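Local coordinates for serine acetyltransferase (Entamoeba histolytica, PDB 3Q1X), which probably catalyses the acetylation of L-serine on its hydroxyl in cysteine biosynthesis, and is seen here with serine bound, at residues M90-K95 with H140-C145; R101-D106 with P128-V133; V135-H140 with A170-H175; V202-M207 with R222-G227; S246-G251 with R258-N263. All coordinates share one frame; numbering follows the deposited sequence.

In the fold
The five contacts follow the chain from its helical part into a left-handed parallel beta helix. Contacts 1 and 2, with centres about 17 Å apart, both pair helix 82-113 with helix 128-144, and contact 2 is nested inside the loop that contact 1 closes. Contact 3 takes the same helix 128-144 to strand 171-172. Its centre lies about 9 Å from that of contact 2, joined by the D106-R137 salt bridge; it shares H140 with contact 1. Contacts 4 and 5 come later in the beta helix, about 13 Å apart between centres, and touch where G227 meets S246. Contact 4 carries the bound serine, in a site completed by another subunit, away from the helices of contacts 1 and 2.

Contact 1: M90-K95 with H140-C145; sequences MAILEK and HVLYEC
The carbonyl oxygen of A91 takes the helical bond from K95 N (3.2 Å) while V141 CG1 of the facing helix presses against it at 3.5 Å. V141 is central to the contact, with both methyls used. Its CG1 stands anti to the backbone N (chi1 -178°) and enters between A91 and I92, coming within 3.6 Å of I92 N; the other branch, CG2, turns to K95 and rests 4.0 Å from its CB. To one side of V141 the methyl of A91 meets the sulphur of C145, with CB and SG 3.4 Å apart. I92 has two partners. Its CG1 touches V141 CG1 at 4.1 Å, while its terminal CD1 lies 3.6 Å from CD2 of L142, the two side chains crossing at a slant. K95 lends mainly the root of its side chain to the contact: a bend at chi2 (-84°) helps to carry the rest away, and NZ makes a long salt bridge with E94.

The segments approach to 9.1 Å between axes with their directions 130° apart. They belong to helices 82-113 and 128-144 of the helical part of the enzyme. Helix 59-79 joins them through I72, against I92, and V76, against L142, while helix 150-162 packs on L142 through Y150, C151 and M154.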
# COMPACT_ATOMS: atom_id res chain seq x y z
N MET A 90 -25.48 -0.65 18.18
CA MET A 90 -26.69 -1.47 18.13
C MET A 90 -27.11 -1.72 16.68
O MET A 90 -27.52 -2.82 16.34
CB MET A 90 -27.84 -0.85 18.95
CG MET A 90 -27.64 -0.93 20.47
SD MET A 90 -27.55 -2.58 21.20
CE MET A 90 -29.28 -2.92 21.49
N ALA A 91 -26.96 -0.69 15.83
CA ALA A 91 -27.20 -0.80 14.39
C ALA A 91 -26.25 -1.75 13.67
O ALA A 91 -26.68 -2.52 12.80
CB ALA A 91 -27.16 0.55 13.75
N ILE A 92 -24.97 -1.70 14.01
CA ILE A 92 -24.01 -2.69 13.50
C ILE A 92 -24.44 -4.11 13.89
O ILE A 92 -24.59 -4.99 13.03
CB ILE A 92 -22.56 -2.44 14.00
CG1 ILE A 92 -22.01 -1.14 13.43
CG2 ILE A 92 -21.65 -3.58 13.59
CD1 ILE A 92 -20.82 -0.58 14.20
N LEU A 93 -24.64 -4.33 15.19
CA LEU A 93 -25.07 -5.63 15.69
C LEU A 93 -26.30 -6.15 14.94
O LEU A 93 -26.30 -7.30 14.46
CB LEU A 93 -25.32 -5.58 17.21
CG LEU A 93 -24.07 -5.61 18.10
CD1 LEU A 93 -24.39 -5.13 19.51
CD2 LEU A 93 -23.43 -7.00 18.13
N GLU A 94 -27.31 -5.30 14.80
CA GLU A 94 -28.53 -5.60 14.03
C GLU A 94 -28.24 -6.16 12.64
O GLU A 94 -28.86 -7.15 12.23
CB GLU A 94 -29.39 -4.36 13.91
CG GLU A 94 -30.78 -4.62 13.33
CD GLU A 94 -31.53 -3.34 12.99
OE1 GLU A 94 -31.14 -2.25 13.46
OE2 GLU A 94 -32.53 -3.43 12.24
N LYS A 95 -27.30 -5.53 11.93
CA LYS A 95 -26.98 -5.88 10.55
C LYS A 95 -25.99 -7.04 10.37
O LYS A 95 -25.78 -7.49 9.25
CB LYS A 95 -26.42 -4.65 9.81
CG LYS A 95 -27.43 -3.55 9.55
CD LYS A 95 -28.25 -3.80 8.29
CE LYS A 95 -29.35 -2.77 8.17
NZ LYS A 95 -30.45 -3.02 9.15
N HIS A 140 -19.78 0.93 6.64
CA HIS A 140 -20.96 1.49 6.00
C HIS A 140 -22.17 1.60 6.94
O HIS A 140 -22.93 2.58 6.84
CB HIS A 140 -21.33 0.73 4.72
CG HIS A 140 -22.45 1.36 3.95
ND1 HIS A 140 -22.36 2.61 3.40
CD2 HIS A 140 -23.69 0.91 3.67
CE1 HIS A 140 -23.50 2.91 2.80
NE2 HIS A 140 -24.32 1.89 2.94
N VAL A 141 -22.35 0.64 7.85
CA VAL A 141 -23.46 0.71 8.83
C VAL A 141 -23.29 1.93 9.75
O VAL A 141 -24.26 2.62 10.07
CB VAL A 141 -23.65 -0.60 9.62
CG1 VAL A 141 -24.83 -0.49 10.57
CG2 VAL A 141 -23.89 -1.76 8.67
N LEU A 142 -22.05 2.18 10.18
CA LEU A 142 -21.71 3.40 10.90
C LEU A 142 -22.07 4.65 10.11
O LEU A 142 -22.70 5.56 10.66
CB LEU A 142 -20.23 3.41 11.28
CG LEU A 142 -19.82 2.57 12.49
CD1 LEU A 142 -18.33 2.66 12.70
CD2 LEU A 142 -20.56 3.03 13.74
N TYR A 143 -21.70 4.68 8.83
CA TYR A 143 -22.01 5.82 7.99
C TYR A 143 -23.53 6.00 7.91
O TYR A 143 -24.05 7.12 8.05
CB TYR A 143 -21.40 5.68 6.58
CG TYR A 143 -21.52 6.95 5.76
CD1 TYR A 143 -20.50 7.91 5.77
CD2 TYR A 143 -22.66 7.20 4.99
CE1 TYR A 143 -20.62 9.09 5.03
CE2 TYR A 143 -22.79 8.37 4.26
CZ TYR A 143 -21.77 9.31 4.27
OH TYR A 143 -21.92 10.46 3.54
N GLU A 144 -24.23 4.89 7.72
CA GLU A 144 -25.70 4.92 7.67
C GLU A 144 -26.36 5.42 8.97
O GLU A 144 -27.50 5.88 8.93
CB GLU A 144 -26.26 3.57 7.23
CG GLU A 144 -26.07 3.31 5.72
CD GLU A 144 -26.60 1.96 5.25
OE1 GLU A 144 -26.55 0.97 6.02
OE2 GLU A 144 -27.04 1.88 4.08
N CYS A 145 -25.66 5.35 10.10
CA CYS A 145 -26.16 5.93 11.36
C CYS A 145 -25.89 7.43 11.47
O CYS A 145 -26.35 8.08 12.43
CB CYS A 145 -25.56 5.23 12.56
SG CYS A 145 -25.90 3.51 12.65

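Contact 2: R101-D106 with P128-V133; sequences RTLKTD and PGFQAV
Segments 101-106 and 128-133 run nearly antiparallel, 165° apart in direction and 10.9 Å between axes, with L103 facing V133 and D106 facing F130. This is antiparallel helix-helix packing within the helical part of the protein, and at this spacing it is mainly side chains that bridge the gap. F130 reaches across with its ring. Its CG is anti to the backbone N (chi1 -171°), and the ring presents its CE1 corner to the other helix: L103 O lies 3.6 Å from CE1 and D106 CB 4.2 Å from it, both near the ring plane at the edge. L103 answers with CD2, which touches the same CE1 at 4.0 Å and V133 CG2 at 4.2 Å, so one methyl meets both F130 and V133.

D106 is buried, but its carboxylate is provided for by groups outside the two segments: OD2 forms a salt bridge with R137, farther along helix 128-144, and OD1 accepts from F176 N, at the start of the beta helix. Farther round helix 101-106, T105 OG1 donates to T102 O at 2.6 Å, lying in the carbonyl plane on a lone pair, and that same oxygen also receives D106 N at 3.0 Å.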
# COMPACT_ATOMS: atom_id res chain seq x y z
N ARG A 101 -24.37 -12.99 5.38
CA ARG A 101 -24.95 -13.52 4.14
C ARG A 101 -24.34 -12.84 2.91
O ARG A 101 -23.96 -13.51 1.94
CB ARG A 101 -26.48 -13.38 4.17
CG ARG A 101 -27.13 -14.30 5.20
CD ARG A 101 -28.66 -14.26 5.19
NE ARG A 101 -29.22 -13.05 5.80
CZ ARG A 101 -29.68 -12.95 7.05
NH1 ARG A 101 -29.67 -14.00 7.87
NH2 ARG A 101 -30.16 -11.80 7.48
N THR A 102 -24.20 -11.52 2.96
CA THR A 102 -23.64 -10.79 1.83
C THR A 102 -22.18 -11.17 1.59
O THR A 102 -21.74 -11.32 0.45
CB THR A 102 -23.75 -9.27 2.01
OG1 THR A 102 -25.12 -8.93 2.23
CG2 THR A 102 -23.25 -8.55 0.77
N LEU A 103 -21.42 -11.32 2.68
CA LEU A 103 -20.00 -11.66 2.57
C LEU A 103 -19.81 -13.03 1.93
O LEU A 103 -18.84 -13.25 1.20
CB LEU A 103 -19.31 -11.59 3.94
CG LEU A 103 -18.98 -10.18 4.45
CD1 LEU A 103 -18.43 -10.27 5.86
CD2 LEU A 103 -17.99 -9.45 3.55
N LYS A 104 -20.74 -13.94 2.18
CA LYS A 104 -20.71 -15.24 1.51
C LYS A 104 -20.82 -15.06 -0.01
O LYS A 104 -20.07 -15.70 -0.76
CB LYS A 104 -21.81 -16.17 2.03
CG LYS A 104 -21.48 -16.78 3.38
CD LYS A 104 -22.63 -17.63 3.89
CE LYS A 104 -22.68 -18.98 3.19
NZ LYS A 104 -23.93 -19.74 3.53
N THR A 105 -21.74 -14.21 -0.45
CA THR A 105 -21.91 -13.94 -1.89
C THR A 105 -20.67 -13.28 -2.50
O THR A 105 -20.28 -13.60 -3.62
CB THR A 105 -23.17 -13.09 -2.22
OG1 THR A 105 -22.98 -11.73 -1.81
CG2 THR A 105 -24.44 -13.66 -1.56
N ASP A 106 -20.05 -12.36 -1.76
CA ASP A 106 -18.78 -11.76 -2.20
C ASP A 106 -17.70 -12.82 -2.43
O ASP A 106 -16.92 -12.74 -3.39
CB ASP A 106 -18.29 -10.72 -1.19
CG ASP A 106 -19.31 -9.61 -0.93
OD1 ASP A 106 -20.03 -9.20 -1.88
OD2 ASP A 106 -19.41 -9.15 0.22
N PRO A 128 -6.93 -9.53 -0.58
CA PRO A 128 -7.04 -8.17 -0.02
C PRO A 128 -8.38 -7.48 -0.32
O PRO A 128 -8.91 -6.76 0.53
CB PRO A 128 -5.87 -7.42 -0.67
CG PRO A 128 -5.58 -8.18 -1.93
CD PRO A 128 -5.92 -9.61 -1.65
N GLY A 129 -8.91 -7.68 -1.53
CA GLY A 129 -10.26 -7.21 -1.86
C GLY A 129 -11.29 -7.70 -0.85
O GLY A 129 -12.19 -6.96 -0.47
N PHE A 130 -11.13 -8.95 -0.40
CA PHE A 130 -12.08 -9.52 0.57
C PHE A 130 -11.89 -8.98 1.99
O PHE A 130 -12.87 -8.70 2.68
CB PHE A 130 -12.08 -11.05 0.54
CG PHE A 130 -13.19 -11.64 1.36
CD1 PHE A 130 -14.52 -11.48 0.96
CD2 PHE A 130 -12.92 -12.31 2.55
CE1 PHE A 130 -15.56 -11.99 1.73
CE2 PHE A 130 -13.95 -12.84 3.32
CZ PHE A 130 -15.27 -12.68 2.92
N GLN A 131 -10.64 -8.78 2.41
CA GLN A 131 -10.37 -8.16 3.71
C GLN A 131 -10.99 -6.77 3.78
O GLN A 131 -11.60 -6.39 4.78
CB GLN A 131 -8.86 -8.09 3.98
CG GLN A 131 -8.10 -9.39 3.72
CD GLN A 131 -8.71 -10.59 4.42
OE1 GLN A 131 -8.97 -10.54 5.63
NE2 GLN A 131 -8.96 -11.66 3.68
N ALA A 132 -10.85 -6.03 2.68
CA ALA A 132 -11.38 -4.68 2.58
C ALA A 132 -12.91 -4.68 2.69
O ALA A 132 -13.48 -3.89 3.44
CB ALA A 132 -10.96 -4.07 1.26
N VAL A 133 -13.56 -5.57 1.95
CA VAL A 133 -15.02 -5.61 1.92
C VAL A 133 -15.63 -6.00 3.27
O VAL A 133 -16.67 -5.47 3.63
CB VAL A 133 -15.60 -6.46 0.74
CG1 VAL A 133 -15.20 -5.84 -0.60
CG2 VAL A 133 -15.18 -7.89 0.82

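Contact 3: V135-H140 with A170-H175; sequences VYRIAH and ASIKGH
The ring of Y136 has I172 CD1 over one face, a CH-pi contact 4.0 Å from the centroid, and A170 O and R137 NH1 at its edge. Beside it the imidazole of H140 has A170 O over a face; the two are close but badly angled for bonding, and ND1 has its hydrogen bond with P168 O. Y136 OH also lies over a face of H140, 3.7 Å above its plane and towards the rim. The third flat group, the guanidinium of R137, meets I172 O and K173 O at its edge.

Y136 stands with CG anti to the backbone N (chi1 156°), and its hydroxyl works in both directions. It donates to A170 O over a short 2.5 Å, approaching from above the carbonyl plane, and accepts a weak, bent bond from I172 N at 2.9 Å (121° at the hydrogen). R137 is stretched from CG to NE and grips two successive carbonyls. NH1 reaches I172 O at 2.8 Å, almost straight (162°), while NH2 takes K173 O at 3.0 Å from a more tilted position.

The backbone of 171-174 bonds to A190, I192 and W195 of the next coil; within the chain, 171-172 is an outermost strand of its sheet. Helix 128-144 covers the first coil of the left-handed beta helix characteristic of hexapeptide-repeat acyltransferases.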
# COMPACT_ATOMS: atom_id res chain seq x y z
N VAL A 135 -14.44 -5.21 6.25
CA VAL A 135 -14.42 -4.02 7.07
C VAL A 135 -15.36 -2.97 6.49
O VAL A 135 -16.13 -2.37 7.22
CB VAL A 135 -12.98 -3.51 7.27
CG1 VAL A 135 -12.97 -2.25 8.10
CG2 VAL A 135 -12.10 -4.59 7.92
N TYR A 136 -15.35 -2.80 5.16
CA TYR A 136 -16.27 -1.86 4.52
C TYR A 136 -17.75 -2.08 4.91
O TYR A 136 -18.49 -1.11 5.16
CB TYR A 136 -16.17 -1.87 2.99
CG TYR A 136 -17.46 -1.39 2.36
CD1 TYR A 136 -17.77 -0.02 2.31
CD2 TYR A 136 -18.42 -2.30 1.91
CE1 TYR A 136 -19.00 0.42 1.78
CE2 TYR A 136 -19.64 -1.87 1.39
CZ TYR A 136 -19.92 -0.52 1.33
OH TYR A 136 -21.14 -0.10 0.82
N ARG A 137 -18.18 -3.33 4.96
CA ARG A 137 -19.59 -3.60 5.17
C ARG A 137 -20.03 -3.16 6.57
O ARG A 137 -21.17 -2.73 6.77
CB ARG A 137 -19.94 -5.05 4.85
CG ARG A 137 -19.81 -5.33 3.34
CD ARG A 137 -20.72 -6.45 2.85
NE ARG A 137 -20.47 -6.77 1.44
CZ ARG A 137 -20.96 -6.08 0.41
NH1 ARG A 137 -21.75 -5.03 0.62
NH2 ARG A 137 -20.67 -6.45 -0.83
N ILE A 138 -19.10 -3.23 7.52
CA ILE A 138 -19.37 -2.73 8.86
C ILE A 138 -19.25 -1.20 8.92
O ILE A 138 -20.14 -0.54 9.44
CB ILE A 138 -18.53 -3.46 9.93
CG1 ILE A 138 -19.16 -4.83 10.26
CG2 ILE A 138 -18.40 -2.62 11.20
CD1 ILE A 138 -18.95 -5.91 9.20
N ALA A 139 -18.17 -0.65 8.36
CA ALA A 139 -17.98 0.81 8.29
C ALA A 139 -19.18 1.53 7.66
O ALA A 139 -19.56 2.63 8.10
CB ALA A 139 -16.70 1.14 7.54
N HIS A 140 -19.78 0.93 6.64
CA HIS A 140 -20.96 1.49 6.00
C HIS A 140 -22.17 1.60 6.94
O HIS A 140 -22.93 2.58 6.84
CB HIS A 140 -21.33 0.73 4.72
CG HIS A 140 -22.45 1.36 3.95
ND1 HIS A 140 -22.36 2.61 3.40
CD2 HIS A 140 -23.69 0.91 3.67
CE1 HIS A 140 -23.50 2.91 2.80
NE2 HIS A 140 -24.32 1.89 2.94
N ALA A 170 -19.88 4.85 0.52
CA ALA A 170 -20.22 4.09 -0.69
C ALA A 170 -21.26 3.02 -0.37
O ALA A 170 -21.24 2.43 0.71
CB ALA A 170 -18.97 3.46 -1.29
N SER A 171 -22.17 2.81 -1.31
CA SER A 171 -23.19 1.77 -1.19
C SER A 171 -22.87 0.67 -2.18
O SER A 171 -22.81 0.91 -3.38
CB SER A 171 -24.58 2.34 -1.45
OG SER A 171 -24.78 3.54 -0.72
N ILE A 172 -22.64 -0.54 -1.68
CA ILE A 172 -22.23 -1.65 -2.54
C ILE A 172 -23.06 -2.91 -2.28
O ILE A 172 -23.13 -3.41 -1.15
CB ILE A 172 -20.71 -1.98 -2.38
CG1 ILE A 172 -19.85 -0.71 -2.44
CG2 ILE A 172 -20.26 -2.97 -3.44
CD1 ILE A 172 -18.37 -0.93 -2.13
N LYS A 173 -23.71 -3.41 -3.33
CA LYS A 173 -24.49 -4.63 -3.24
C LYS A 173 -23.60 -5.87 -3.19
O LYS A 173 -22.38 -5.76 -3.18
CB LYS A 173 -25.52 -4.70 -4.37
CG LYS A 173 -26.58 -3.59 -4.27
CD LYS A 173 -27.79 -3.88 -5.14
CE LYS A 173 -28.89 -2.85 -4.90
NZ LYS A 173 -29.52 -2.40 -6.18
N GLY A 174 -24.23 -7.05 -3.15
CA GLY A 174 -23.52 -8.32 -2.98
C GLY A 174 -22.83 -8.86 -4.22
O GLY A 174 -22.84 -8.23 -5.28
N HIS A 175 -22.26 -10.06 -4.09
CA HIS A 175 -21.44 -10.68 -5.12
C HIS A 175 -20.39 -9.70 -5.66
O HIS A 175 -20.19 -9.59 -6.87
CB HIS A 175 -22.31 -11.23 -6.27
CG HIS A 175 -23.27 -12.30 -5.85
ND1 HIS A 175 -22.96 -13.64 -5.91
CD2 HIS A 175 -24.53 -12.22 -5.36
CE1 HIS A 175 -24.00 -14.34 -5.48
NE2 HIS A 175 -24.96 -13.51 -5.14

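Contact 4: V202-M207 with R222-G227; sequences VTLGAM and RHPTVG. With SER (serine), chain B.
L204 opens the contact with its CD2 methyl, which meets V226 CG2 at 3.8 Å, the two side chains crossing at about a right angle; its carbonyl carbon rests on P224 CD at 3.6 Å. G205 follows, its oxygen 3.4 Å from the same P224 CD, while the imidazole of H223 comes alongside edge-on with ND1 3.3 Å from G205 C. Next, A206 directs its CB to R222 O at 3.5 Å and its carbonyl to the bound serine, whose CB lies close by.

The serine carboxylate is held by R222 through a pair of bonds: NE donates to OXT at 2.9 Å and NH2 to O at 2.8 Å. CG of R222, in the crowded position between backbone N and carbonyl carbon (chi1 65°), lies over a face of the H223 ring. E188 forms a salt bridge with NH2. H208 completes the pocket in this chain; D114 and D179 of the third subunit also bond the ligand, so the site lies between subunits. Strand 203-205 runs between 185-186 and 237-239, strand 225-226 between 191-192 and 243-244, and L204 lies in the core, meeting I192, V238 and, on the third wall, I232.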
# COMPACT_ATOMS: atom_id res chain seq x y z
N VAL A 202 -8.64 1.11 -10.40
CA VAL A 202 -9.94 1.62 -10.85
C VAL A 202 -10.44 2.69 -9.91
O VAL A 202 -10.48 2.50 -8.70
CB VAL A 202 -10.98 0.49 -10.96
CG1 VAL A 202 -12.42 1.05 -10.94
CG2 VAL A 202 -10.73 -0.32 -12.21
N THR A 203 -10.83 3.83 -10.48
CA THR A 203 -11.51 4.87 -9.72
C THR A 203 -12.99 4.94 -10.06
O THR A 203 -13.37 5.05 -11.23
CB THR A 203 -10.86 6.26 -9.91
OG1 THR A 203 -9.51 6.22 -9.40
CG2 THR A 203 -11.65 7.33 -9.16
N LEU A 204 -13.82 4.85 -9.02
CA LEU A 204 -15.23 5.19 -9.09
C LEU A 204 -15.39 6.40 -8.19
O LEU A 204 -15.68 6.27 -7.01
CB LEU A 204 -16.12 4.05 -8.60
CG LEU A 204 -16.29 2.85 -9.54
CD1 LEU A 204 -17.03 1.74 -8.85
CD2 LEU A 204 -17.03 3.27 -10.82
N GLY A 205 -15.15 7.58 -8.76
CA GLY A 205 -14.95 8.76 -7.93
C GLY A 205 -15.19 10.09 -8.61
O GLY A 205 -16.08 10.22 -9.45
N ALA A 206 -14.38 11.07 -8.22
CA ALA A 206 -14.51 12.43 -8.71
C ALA A 206 -13.17 13.15 -8.67
O ALA A 206 -12.28 12.77 -7.91
CB ALA A 206 -15.55 13.20 -7.88
N MET A 207 -13.04 14.18 -9.51
CA MET A 207 -11.90 15.09 -9.47
C MET A 207 -12.41 16.50 -9.28
O MET A 207 -13.47 16.85 -9.79
CB MET A 207 -11.16 15.07 -10.80
CG MET A 207 -10.42 13.82 -11.10
SD MET A 207 -9.44 14.14 -12.56
CE MET A 207 -10.67 14.55 -13.81
N ARG A 222 -21.91 12.97 -6.21
CA ARG A 222 -20.85 13.47 -7.08
C ARG A 222 -19.95 12.35 -7.62
O ARG A 222 -18.97 12.61 -8.32
CB ARG A 222 -20.00 14.52 -6.35
CG ARG A 222 -19.23 13.94 -5.15
CD ARG A 222 -18.90 15.01 -4.13
NE ARG A 222 -18.05 14.49 -3.07
CZ ARG A 222 -18.49 13.97 -1.92
NH1 ARG A 222 -19.79 13.88 -1.67
NH2 ARG A 222 -17.61 13.53 -1.03
N HIS A 223 -20.29 11.11 -7.26
CA HIS A 223 -19.55 9.92 -7.68
C HIS A 223 -20.48 9.02 -8.50
O HIS A 223 -21.71 9.17 -8.43
CB HIS A 223 -18.98 9.18 -6.46
CG HIS A 223 -18.17 10.03 -5.53
ND1 HIS A 223 -16.97 10.60 -5.89
CD2 HIS A 223 -18.38 10.39 -4.24
CE1 HIS A 223 -16.48 11.28 -4.87
NE2 HIS A 223 -17.32 11.17 -3.86
N PRO A 224 -19.92 8.09 -9.30
CA PRO A 224 -20.75 7.30 -10.22
C PRO A 224 -21.78 6.39 -9.56
O PRO A 224 -21.63 5.98 -8.41
CB PRO A 224 -19.72 6.44 -10.97
CG PRO A 224 -18.45 7.20 -10.87
CD PRO A 224 -18.48 7.82 -9.51
N THR A 225 -22.83 6.09 -10.31
CA THR A 225 -23.76 5.02 -9.98
C THR A 225 -23.54 3.93 -11.03
O THR A 225 -23.50 4.21 -12.23
CB THR A 225 -25.23 5.50 -9.99
OG1 THR A 225 -25.40 6.50 -8.98
CG2 THR A 225 -26.19 4.34 -9.75
N VAL A 226 -23.37 2.71 -10.55
CA VAL A 226 -23.04 1.57 -11.39
C VAL A 226 -24.11 0.49 -11.18
O VAL A 226 -24.50 0.21 -10.04
CB VAL A 226 -21.61 1.04 -11.06
CG1 VAL A 226 -21.31 -0.22 -11.80
CG2 VAL A 226 -20.55 2.09 -11.38
N GLY A 227 -24.60 -0.08 -12.27
CA GLY A 227 -25.64 -1.12 -12.23
C GLY A 227 -25.11 -2.49 -11.87
O GLY A 227 -24.10 -2.62 -11.17
N SER B . -12.30 13.07 -2.14
CA SER B . -13.02 13.67 -3.31
C SER B . -14.53 13.63 -3.09
O SER B . -15.01 13.09 -2.10
CB SER B . -12.65 12.93 -4.60
OG SER B . -13.12 11.59 -4.57
OXT SER B . -15.29 14.15 -3.90

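Contact 5: S246-G251 with R258-N263; sequences SHVRIG and RDVDSN
S246 and S262 make the tight end of this contact, where the two backbones come closest. N263 N donates to S246 O at 2.9 Å, nearly straight (163°) and in the carbonyl plane. S246 N gives a more bent bond to S262 OG at 2.8 Å, the hydroxyl being placed beside its own backbone N (chi1 -74°). S246 OG in turn accepts from D228 N, so the same serine-to-amide bond links one coil to the next twice over. Close CA-H...O contacts add to the grip: S262 CA lies 3.2 Å from S246 O, and N263 CA is equally near H247 O. V248 packs alongside, its CG2 3.4 Å from D261 O. At the inner end of the contact this buried valine also sets its CG1 against V260 CG1, 4.0 Å apart, and V260 packs in turn on V266.

These are successive corners of the left-handed beta helix. H247 and N263 both adopt the left-handed backbone conformation with positive phi, which lets the chain turn there, and each is followed by a strand of the same sheet, 248-250 or 264-266.

Towards solvent the fit relaxes. The side chains of H247 and N263, both exposed, lie side by side and point the same way, with ring and amide planes 12° apart; N263 OD1 approaches H247 CB at 3.5 Å. The H247 ring also meets that of Y229, almost parallel to it.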
# COMPACT_ATOMS: atom_id res chain seq x y z
N SER A 246 -26.34 -1.58 -16.43
CA SER A 246 -26.04 -2.97 -16.12
C SER A 246 -25.35 -3.64 -17.31
O SER A 246 -25.39 -3.12 -18.43
CB SER A 246 -27.30 -3.74 -15.71
OG SER A 246 -27.76 -3.32 -14.43
N HIS A 247 -24.71 -4.78 -17.05
CA HIS A 247 -24.05 -5.57 -18.09
C HIS A 247 -23.13 -4.71 -18.97
O HIS A 247 -23.18 -4.76 -20.20
CB HIS A 247 -25.08 -6.36 -18.92
CG HIS A 247 -25.89 -7.33 -18.12
ND1 HIS A 247 -27.13 -7.02 -17.61
CD2 HIS A 247 -25.64 -8.61 -17.75
CE1 HIS A 247 -27.61 -8.06 -16.95
NE2 HIS A 247 -26.72 -9.04 -17.02
N VAL A 248 -22.30 -3.90 -18.31
CA VAL A 248 -21.33 -3.04 -18.97
C VAL A 248 -19.92 -3.59 -18.74
O VAL A 248 -19.57 -3.98 -17.63
CB VAL A 248 -21.44 -1.57 -18.47
CG1 VAL A 248 -20.28 -0.73 -18.97
CG2 VAL A 248 -22.77 -0.94 -18.92
N ARG A 249 -19.13 -3.63 -19.81
CA ARG A 249 -17.72 -4.00 -19.74
C ARG A 249 -16.88 -2.76 -20.02
O ARG A 249 -17.07 -2.09 -21.05
CB ARG A 249 -17.41 -5.10 -20.76
CG ARG A 249 -18.09 -6.44 -20.49
CD ARG A 249 -18.34 -7.24 -21.78
NE ARG A 249 -18.69 -8.64 -21.52
CZ ARG A 249 -18.06 -9.70 -22.03
NH1 ARG A 249 -17.03 -9.55 -22.86
NH2 ARG A 249 -18.46 -10.92 -21.71
N ILE A 250 -15.98 -2.42 -19.11
CA ILE A 250 -15.11 -1.26 -19.29
C ILE A 250 -13.66 -1.70 -19.46
O ILE A 250 -13.11 -2.42 -18.62
CB ILE A 250 -15.24 -0.26 -18.12
CG1 ILE A 250 -16.67 0.27 -18.04
CG2 ILE A 250 -14.25 0.90 -18.28
CD1 ILE A 250 -17.09 0.71 -16.65
N GLY A 251 -13.05 -1.26 -20.56
CA GLY A 251 -11.68 -1.64 -20.92
C GLY A 251 -10.59 -0.95 -20.13
O GLY A 251 -10.84 0.02 -19.40
N ARG A 258 -18.98 10.43 -18.76
CA ARG A 258 -20.40 10.57 -19.07
C ARG A 258 -21.11 9.23 -18.90
O ARG A 258 -20.45 8.18 -18.81
CB ARG A 258 -20.58 11.11 -20.50
CG ARG A 258 -21.99 11.59 -20.90
CD ARG A 258 -22.53 12.70 -19.99
NE ARG A 258 -23.52 12.21 -19.02
CZ ARG A 258 -23.93 12.88 -17.94
NH1 ARG A 258 -23.43 14.08 -17.66
NH2 ARG A 258 -24.84 12.35 -17.14
N ASP A 259 -22.44 9.27 -18.85
CA ASP A 259 -23.27 8.07 -18.79
C ASP A 259 -22.85 7.02 -19.81
O ASP A 259 -22.48 7.35 -20.95
CB ASP A 259 -24.75 8.42 -19.00
CG ASP A 259 -25.36 9.16 -17.82
OD1 ASP A 259 -24.64 9.46 -16.83
OD2 ASP A 259 -26.57 9.45 -17.87
N VAL A 260 -22.89 5.77 -19.39
CA VAL A 260 -22.67 4.63 -20.27
C VAL A 260 -23.88 3.72 -20.14
O VAL A 260 -24.20 3.24 -19.05
CB VAL A 260 -21.37 3.86 -19.92
CG1 VAL A 260 -21.21 2.64 -20.82
CG2 VAL A 260 -20.16 4.78 -20.03
N ASP A 261 -24.57 3.50 -21.26
CA ASP A 261 -25.81 2.74 -21.26
C ASP A 261 -25.58 1.24 -21.07
O ASP A 261 -24.49 0.73 -21.35
CB ASP A 261 -26.61 3.01 -22.54
CG ASP A 261 -27.08 4.45 -22.64
OD1 ASP A 261 -27.12 5.16 -21.61
OD2 ASP A 261 -27.42 4.88 -23.76
N SER A 262 -26.62 0.56 -20.58
CA SER A 262 -26.60 -0.88 -20.34
C SER A 262 -26.20 -1.70 -21.57
O SER A 262 -26.35 -1.24 -22.71
CB SER A 262 -27.96 -1.34 -19.83
OG SER A 262 -28.17 -0.96 -18.48
N ASN A 263 -25.70 -2.91 -21.32
CA ASN A 263 -25.34 -3.88 -22.36
C ASN A 263 -24.37 -3.33 -23.41
O ASN A 263 -24.68 -3.28 -24.61
CB ASN A 263 -26.59 -4.51 -22.99
CG ASN A 263 -27.54 -5.08 -21.95
OD1 ASN A 263 -27.43 -6.24 -21.55
ND2 ASN A 263 -28.48 -4.25 -21.50